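Long-range contacts in putative phosphatase (Bacteroides thetaiotaomicron, PDB 3KYA), which is of unconfirmed function but is considered a putative phosphatase, binds zinc ions and joins an IPT/TIG domain to a six-bladed beta-propeller: residues N264-Q270 and A307-F313; S359-D363 and N400-R404. Numbering follows the deposited sequence.

Contact 1: residues N264-Q270 and A307-F313; sequences NSYEKGQ and ADPSWEF
A beta-hairpin turn packs against the linker between two propeller blades: residues 264-270 join strands 261-265 and 270-274, and residues 307-313 lead from outer strand 300-305 of the same blade into strand 313-317 of the next. The segments run antiparallel, with CA atoms 4.9 Å apart at Tyr266-Trp311 and 4.0 Å at Lys268-Pro309. Backbone bonds set this register: Trp311 N donates to Tyr266 O (3.1 Å) and Ser310 N to Glu267 O (3.0 Å). Inside the turn, Ser265 N reaches Gln270 O (3.2 Å), an ST turn links Glu267 N to Ser265 OG (3.3 Å), which also bonds Lys247 O, and Gly269 has positive phi (71/32), its CA 4.2 Å from Trp311 CB. Ser310 is left-handed (64/54), which lays its CA 3.5 Å from the Tyr266 ring centroid (chi1 t), a CH-pi contact over the face. Tyr266 CD2 meets Glu312 CB at 3.9 Å; Glu312 salt-bridges Arg189. Phe313 (chi1 p) turns its ring under the hairpin: Asn264 ND2 lies over one face, 3.4 Å from CE1, and Gly269 O is at the edge, 3.7 Å from CZ. Asn264 OD1 accepts from Asn250 N. Water 1 bridges Glu267 O and Ser310 OG (2.7 Å each); water 2 links Lys268 O (2.9 Å) to Ala307 N (2.7 Å) and Asp308 O (2.9 Å), water 3 Lys268 O (2.7 Å) to Ala307 O (3.0 Å). Trp311 O, lacking a hydrogen-bond donor, meets Tyr266 CA at 3.4 Å in a CA-H...O contact. Main-chain and water bonds thus carry the polar part.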
loop_
_atom_site.group_PDB
_atom_site.type_symbol
_atom_site.label_atom_id
_atom_site.label_comp_id
_atom_site.label_asym_id
_atom_site.label_seq_id
_atom_site.Cartn_x
_atom_site.Cartn_y
_atom_site.Cartn_z
ATOM N N ASN A 264 -7.765 -20.230 27.032
ATOM C CA ASN A 264 -8.611 -19.219 27.685
ATOM C C ASN A 264 -9.921 -19.738 28.262
ATOM O O ASN A 264 -10.198 -20.934 28.261
ATOM C CB ASN A 264 -8.978 -18.115 26.675
ATOM C CG ASN A 264 -10.152 -18.508 25.776
ATOM O OD1 ASN A 264 -10.269 -19.665 25.338
ATOM N ND2 ASN A 264 -11.025 -17.544 25.491
ATOM N N SER A 265 -10.695 -18.799 28.811
ATOM C CA SER A 265 -12.080 -19.019 29.160
ATOM C C SER A 265 -12.832 -17.746 28.768
ATOM O O SER A 265 -12.380 -16.623 29.042
ATOM C CB SER A 265 -12.303 -19.319 30.639
ATOM O OG SER A 265 -13.698 -19.396 30.915
ATOM N N TYR A 266 -13.964 -17.937 28.112
ATOM C CA TYR A 266 -14.875 -16.855 27.761
ATOM C C TYR A 266 -15.479 -16.155 28.993
ATOM O O TYR A 266 -15.808 -14.959 28.943
ATOM C CB TYR A 266 -15.961 -17.464 26.882
ATOM C CG TYR A 266 -17.287 -16.752 26.703
ATOM C CD1 TYR A 266 -18.306 -16.895 27.639
ATOM C CD2 TYR A 266 -17.568 -16.054 25.537
ATOM C CE1 TYR A 266 -19.534 -16.307 27.452
ATOM C CE2 TYR A 266 -18.797 -15.471 25.333
ATOM C CZ TYR A 266 -19.772 -15.603 26.289
ATOM O OH TYR A 266 -20.981 -15.023 26.090
ATOM N N GLU A 267 -15.625 -16.895 30.086
ATOM C CA GLU A 267 -16.247 -16.349 31.314
ATOM C C GLU A 267 -15.814 -14.902 31.611
ATOM O O GLU A 267 -16.646 -13.974 31.588
ATOM C CB GLU A 267 -15.936 -17.233 32.515
ATOM C CG GLU A 267 -16.675 -16.763 33.784
ATOM C CD GLU A 267 -16.102 -17.325 35.062
ATOM O OE1 GLU A 267 -14.870 -17.533 35.138
ATOM O OE2 GLU A 267 -16.892 -17.536 36.007
ATOM N N LYS A 268 -14.527 -14.716 31.896
ATOM C CA LYS A 268 -13.953 -13.385 32.157
ATOM C C LYS A 268 -12.850 -13.025 31.154
ATOM O O LYS A 268 -12.159 -12.021 31.307
ATOM C CB LYS A 268 -13.382 -13.327 33.568
ATOM C CG LYS A 268 -14.413 -13.500 34.665
ATOM C CD LYS A 268 -13.725 -13.578 36.016
ATOM C CE LYS A 268 -14.730 -13.618 37.148
ATOM N NZ LYS A 268 -14.071 -13.846 38.461
ATOM N N GLY A 269 -12.682 -13.854 30.129
ATOM C CA GLY A 269 -11.615 -13.653 29.147
ATOM C C GLY A 269 -10.238 -13.955 29.725
ATOM O O GLY A 269 -9.250 -13.319 29.360
ATOM N N GLN A 270 -10.181 -14.912 30.648
ATOM C CA GLN A 270 -8.920 -15.338 31.252
ATOM C C GLN A 270 -7.976 -15.974 30.233
ATOM O O GLN A 270 -8.430 -16.616 29.295
ATOM C CB GLN A 270 -9.136 -16.418 32.324
ATOM C CG GLN A 270 -9.976 -16.091 33.556
ATOM C CD GLN A 270 -11.466 -16.380 33.431
ATOM O OE1 GLN A 270 -12.063 -16.242 32.373
ATOM N NE2 GLN A 270 -12.085 -16.720 34.555
ATOM N N ALA A 307 -9.994 -8.342 28.597
ATOM C CA ALA A 307 -10.957 -7.249 28.496
ATOM C C ALA A 307 -12.105 -7.439 29.497
ATOM O O ALA A 307 -11.864 -7.575 30.693
ATOM C CB ALA A 307 -11.491 -7.141 27.069
ATOM N N ASP A 308 -13.336 -7.488 28.994
ATOM C CA ASP A 308 -14.529 -7.646 29.827
ATOM C C ASP A 308 -15.051 -9.076 29.804
ATOM O O ASP A 308 -14.538 -9.906 29.057
ATOM C CB ASP A 308 -15.592 -6.689 29.320
ATOM C CG ASP A 308 -15.162 -5.272 29.451
ATOM O OD1 ASP A 308 -14.909 -4.848 30.607
ATOM O OD2 ASP A 308 -15.085 -4.597 28.403
ATOM N N PRO A 309 -16.052 -9.379 30.646
ATOM C CA PRO A 309 -16.579 -10.745 30.652
ATOM C C PRO A 309 -17.267 -11.133 29.353
ATOM O O PRO A 309 -17.691 -10.261 28.589
ATOM C CB PRO A 309 -17.605 -10.717 31.795
ATOM C CG PRO A 309 -17.135 -9.632 32.685
ATOM C CD PRO A 309 -16.572 -8.594 31.779
ATOM N N SER A 310 -17.374 -12.435 29.124
ATOM C CA SER A 310 -18.022 -12.982 27.941
ATOM C C SER A 310 -17.255 -12.578 26.677
ATOM O O SER A 310 -17.828 -12.020 25.745
ATOM C CB SER A 310 -19.489 -12.547 27.887
ATOM O OG SER A 310 -20.180 -13.019 29.044
ATOM N N TRP A 311 -15.956 -12.879 26.679
ATOM C CA TRP A 311 -15.053 -12.502 25.603
ATOM C C TRP A 311 -14.588 -13.784 24.910
ATOM O O TRP A 311 -13.867 -14.589 25.506
ATOM C CB TRP A 311 -13.866 -11.728 26.187
ATOM C CG TRP A 311 -13.653 -10.376 25.524
ATOM C CD1 TRP A 311 -12.571 -9.958 24.789
ATOM C CD2 TRP A 311 -14.575 -9.275 25.536
ATOM N NE1 TRP A 311 -12.766 -8.660 24.364
ATOM C CE2 TRP A 311 -13.993 -8.230 24.792
ATOM C CE3 TRP A 311 -15.849 -9.082 26.093
ATOM C CZ2 TRP A 311 -14.632 -7.000 24.606
ATOM C CZ3 TRP A 311 -16.485 -7.858 25.909
ATOM C CH2 TRP A 311 -15.874 -6.835 25.176
ATOM N N GLU A 312 -15.041 -13.985 23.678
ATOM C CA GLU A 312 -14.716 -15.191 22.912
ATOM C C GLU A 312 -13.505 -14.935 22.036
ATOM O O GLU A 312 -13.576 -14.105 21.123
ATOM C CB GLU A 312 -15.904 -15.580 22.041
ATOM C CG GLU A 312 -15.731 -16.928 21.348
ATOM C CD GLU A 312 -16.837 -17.248 20.373
ATOM O OE1 GLU A 312 -17.752 -16.424 20.172
ATOM O OE2 GLU A 312 -16.794 -18.350 19.797
ATOM N N PHE A 313 -12.408 -15.659 22.263
ATOM C CA PHE A 313 -11.193 -15.394 21.477
ATOM C C PHE A 313 -10.207 -16.536 21.368
ATOM O O PHE A 313 -10.194 -17.446 22.194
ATOM C CB PHE A 313 -10.443 -14.160 22.039
ATOM C CG PHE A 313 -9.839 -14.361 23.411
ATOM C CD1 PHE A 313 -10.587 -14.120 24.564
ATOM C CD2 PHE A 313 -8.515 -14.753 23.554
ATOM C CE1 PHE A 313 -10.027 -14.291 25.830
ATOM C CE2 PHE A 313 -7.946 -14.927 24.825
ATOM C CZ PHE A 313 -8.710 -14.701 25.960
HETATM O O HOH W 1 -19.290 -14.378 31.219
HETATM O O HOH W 2 -11.726 -10.429 28.955
HETATM O O HOH W 3 -13.069 -9.692 32.415
#

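Contact 2: residues S359-D363 and N400-R404; sequences SGYRD and NFCVR. With EDO (1,2-ethanediol), chain F.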
loop_
_atom_site.group_PDB
_atom_site.type_symbol
_atom_site.label_atom_id
_atom_site.label_comp_id
_atom_site.label_asym_id
_atom_site.label_seq_id
_atom_site.Cartn_x
_atom_site.Cartn_y
_atom_site.Cartn_z
ATOM N N SER A 359 -18.890 -3.991 14.907
ATOM C CA SER A 359 -18.793 -4.757 13.672
ATOM C C SER A 359 -18.875 -3.861 12.436
ATOM O O SER A 359 -19.510 -2.805 12.458
ATOM C CB SER A 359 -19.907 -5.804 13.593
ATOM O OG SER A 359 -21.191 -5.210 13.552
ATOM N N GLY A 360 -18.228 -4.294 11.359
ATOM C CA GLY A 360 -18.277 -3.574 10.089
ATOM C C GLY A 360 -17.323 -4.156 9.061
ATOM O O GLY A 360 -16.763 -5.228 9.258
ATOM N N TYR A 361 -17.171 -3.438 7.954
ATOM C CA TYR A 361 -16.215 -3.795 6.917
ATOM C C TYR A 361 -15.517 -2.521 6.445
ATOM O O TYR A 361 -16.108 -1.698 5.732
ATOM C CB TYR A 361 -16.886 -4.516 5.750
ATOM C CG TYR A 361 -15.915 -4.771 4.623
ATOM C CD1 TYR A 361 -14.841 -5.632 4.797
ATOM C CD2 TYR A 361 -16.058 -4.142 3.393
ATOM C CE1 TYR A 361 -13.926 -5.856 3.774
ATOM C CE2 TYR A 361 -15.152 -4.370 2.363
ATOM C CZ TYR A 361 -14.093 -5.232 2.561
ATOM O OH TYR A 361 -13.187 -5.449 1.546
ATOM N N ARG A 362 -14.267 -2.340 6.865
ATOM C CA ARG A 362 -13.500 -1.167 6.472
ATOM C C ARG A 362 -12.017 -1.417 6.559
ATOM O O ARG A 362 -11.483 -1.735 7.633
ATOM C CB ARG A 362 -13.844 0.045 7.355
ATOM C CG ARG A 362 -13.120 1.315 6.937
ATOM C CD ARG A 362 -13.402 2.478 7.870
ATOM N NE ARG A 362 -12.696 3.675 7.423
ATOM C CZ ARG A 362 -13.204 4.612 6.618
ATOM N NH1 ARG A 362 -14.453 4.528 6.159
ATOM N NH2 ARG A 362 -12.461 5.659 6.277
ATOM N N ASP A 363 -11.357 -1.287 5.418
ATOM C CA ASP A 363 -9.912 -1.355 5.361
ATOM C C ASP A 363 -9.390 0.005 5.807
ATOM O O ASP A 363 -9.786 1.042 5.263
ATOM C CB ASP A 363 -9.440 -1.731 3.963
ATOM C CG ASP A 363 -9.736 -3.190 3.633
ATOM O OD1 ASP A 363 -9.668 -4.036 4.561
ATOM O OD2 ASP A 363 -10.021 -3.487 2.458
ATOM N N ASN A 400 -17.813 -11.020 6.658
ATOM C CA ASN A 400 -17.461 -10.193 5.498
ATOM C C ASN A 400 -16.999 -11.051 4.310
ATOM O O ASN A 400 -16.572 -10.515 3.298
ATOM C CB ASN A 400 -16.419 -9.144 5.864
ATOM C CG ASN A 400 -16.980 -8.070 6.770
ATOM O OD1 ASN A 400 -18.152 -7.701 6.651
ATOM N ND2 ASN A 400 -16.156 -7.569 7.690
ATOM N N PHE A 401 -17.077 -12.374 4.449
ATOM C CA PHE A 401 -16.835 -13.305 3.345
ATOM C C PHE A 401 -15.499 -13.116 2.616
ATOM O O PHE A 401 -15.435 -13.188 1.379
ATOM C CB PHE A 401 -17.981 -13.175 2.329
ATOM C CG PHE A 401 -19.349 -12.923 2.962
ATOM C CD1 PHE A 401 -19.930 -13.858 3.812
ATOM C CD2 PHE A 401 -20.052 -11.764 2.668
ATOM C CE1 PHE A 401 -21.184 -13.628 4.378
ATOM C CE2 PHE A 401 -21.311 -11.514 3.226
ATOM C CZ PHE A 401 -21.888 -12.450 4.078
ATOM N N CYS A 402 -14.431 -12.894 3.372
ATOM C CA CYS A 402 -13.124 -12.667 2.765
ATOM C C CYS A 402 -11.945 -12.978 3.688
ATOM O O CYS A 402 -12.106 -13.196 4.891
ATOM C CB CYS A 402 -13.045 -11.212 2.300
ATOM S SG CYS A 402 -13.153 -9.995 3.645
ATOM N N VAL A 403 -10.768 -13.023 3.077
ATOM C CA VAL A 403 -9.502 -13.137 3.778
ATOM C C VAL A 403 -8.934 -11.711 3.834
ATOM O O VAL A 403 -8.844 -11.037 2.790
ATOM C CB VAL A 403 -8.504 -14.052 3.043
ATOM C CG1 VAL A 403 -7.165 -14.091 3.782
ATOM C CG2 VAL A 403 -9.072 -15.487 2.873
ATOM N N ARG A 404 -8.603 -11.234 5.032
ATOM C CA ARG A 404 -7.991 -9.903 5.227
ATOM C C ARG A 404 -6.504 -10.077 5.566
ATOM O O ARG A 404 -6.078 -11.150 6.034
ATOM C CB ARG A 404 -8.649 -9.118 6.376
ATOM C CG ARG A 404 -10.166 -9.045 6.427
ATOM C CD ARG A 404 -10.823 -8.023 5.508
ATOM N NE ARG A 404 -10.572 -6.613 5.837
ATOM C CZ ARG A 404 -11.231 -5.893 6.754
ATOM N NH1 ARG A 404 -12.173 -6.438 7.518
ATOM N NH2 ARG A 404 -10.917 -4.603 6.933
HETATM C C1 EDO F . -12.853 -1.607 0.982
HETATM O O1 EDO F . -11.485 -2.049 0.929
HETATM C C2 EDO F . -13.328 -1.448 2.427
HETATM O O2 EDO F . -12.646 -0.373 3.084
#
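Arg404 and Asp363 form the salt bridge of this contact: Arg404 NH2 lies 2.7 Å from Asp363 OD1, and NE makes a weaker bond to the same OD1 at 3.0 Å. NH2 also reaches Arg362 O (3.0 Å, weak), so the edge of the guanidinium grips both a carboxylate and the backbone beside it. Its NH1 turns to Asp397 and the carbonyl of Arg370. A second tie comes from Asn400, whose ND2 donates to Gly360 O at 2.9 Å and also bonds Asp397. Between these two ties stands Tyr361: its CD1 sits over a face of the guanidinium, 3.9 Å from Arg404 NH1, its CB is 3.5 Å from Asn400 OD1, and its CE1 is 4.2 Å from Cys402 SG in an oblique sulfur-aromatic contact. The Tyr361 hydroxyl bonds Thr414. A 1,2-ethanediol beside Asp363, probably from the crystallisation liquor, accepts from Asp363 N through O2 (2.8 Å) and donates from O1 to Asp363 OD2 (2.6 Å). Residues 359-363 belong to the linker from strand 345-352 to strand 374-381, and 400-404 to the turn and start of strand 402-406; side chains thus hold an inter-blade linker against the central hairpin of the following blade in a beta-propeller.

In the fold
Contacts 1 and 2 follow in series along the chain, their centres 23 Å apart and their nearest atoms about 11 Å apart, without touching. Each pairs the turn between the second and third strands of a four-stranded blade with an inter-blade linker. By the up-and-down topology, such turns and linkers lie on the same face of the propeller. Contact 1 uses the linker leaving the blade that ends with strand 300-305, contact 2 the one entering the blade that begins with strand 374-381. In the chain they flank the blade running from strand 313-317 to strand 345-352, each packing a blade's turn on a linker of that same blade, far along from the N-terminal IPT/TIG domain.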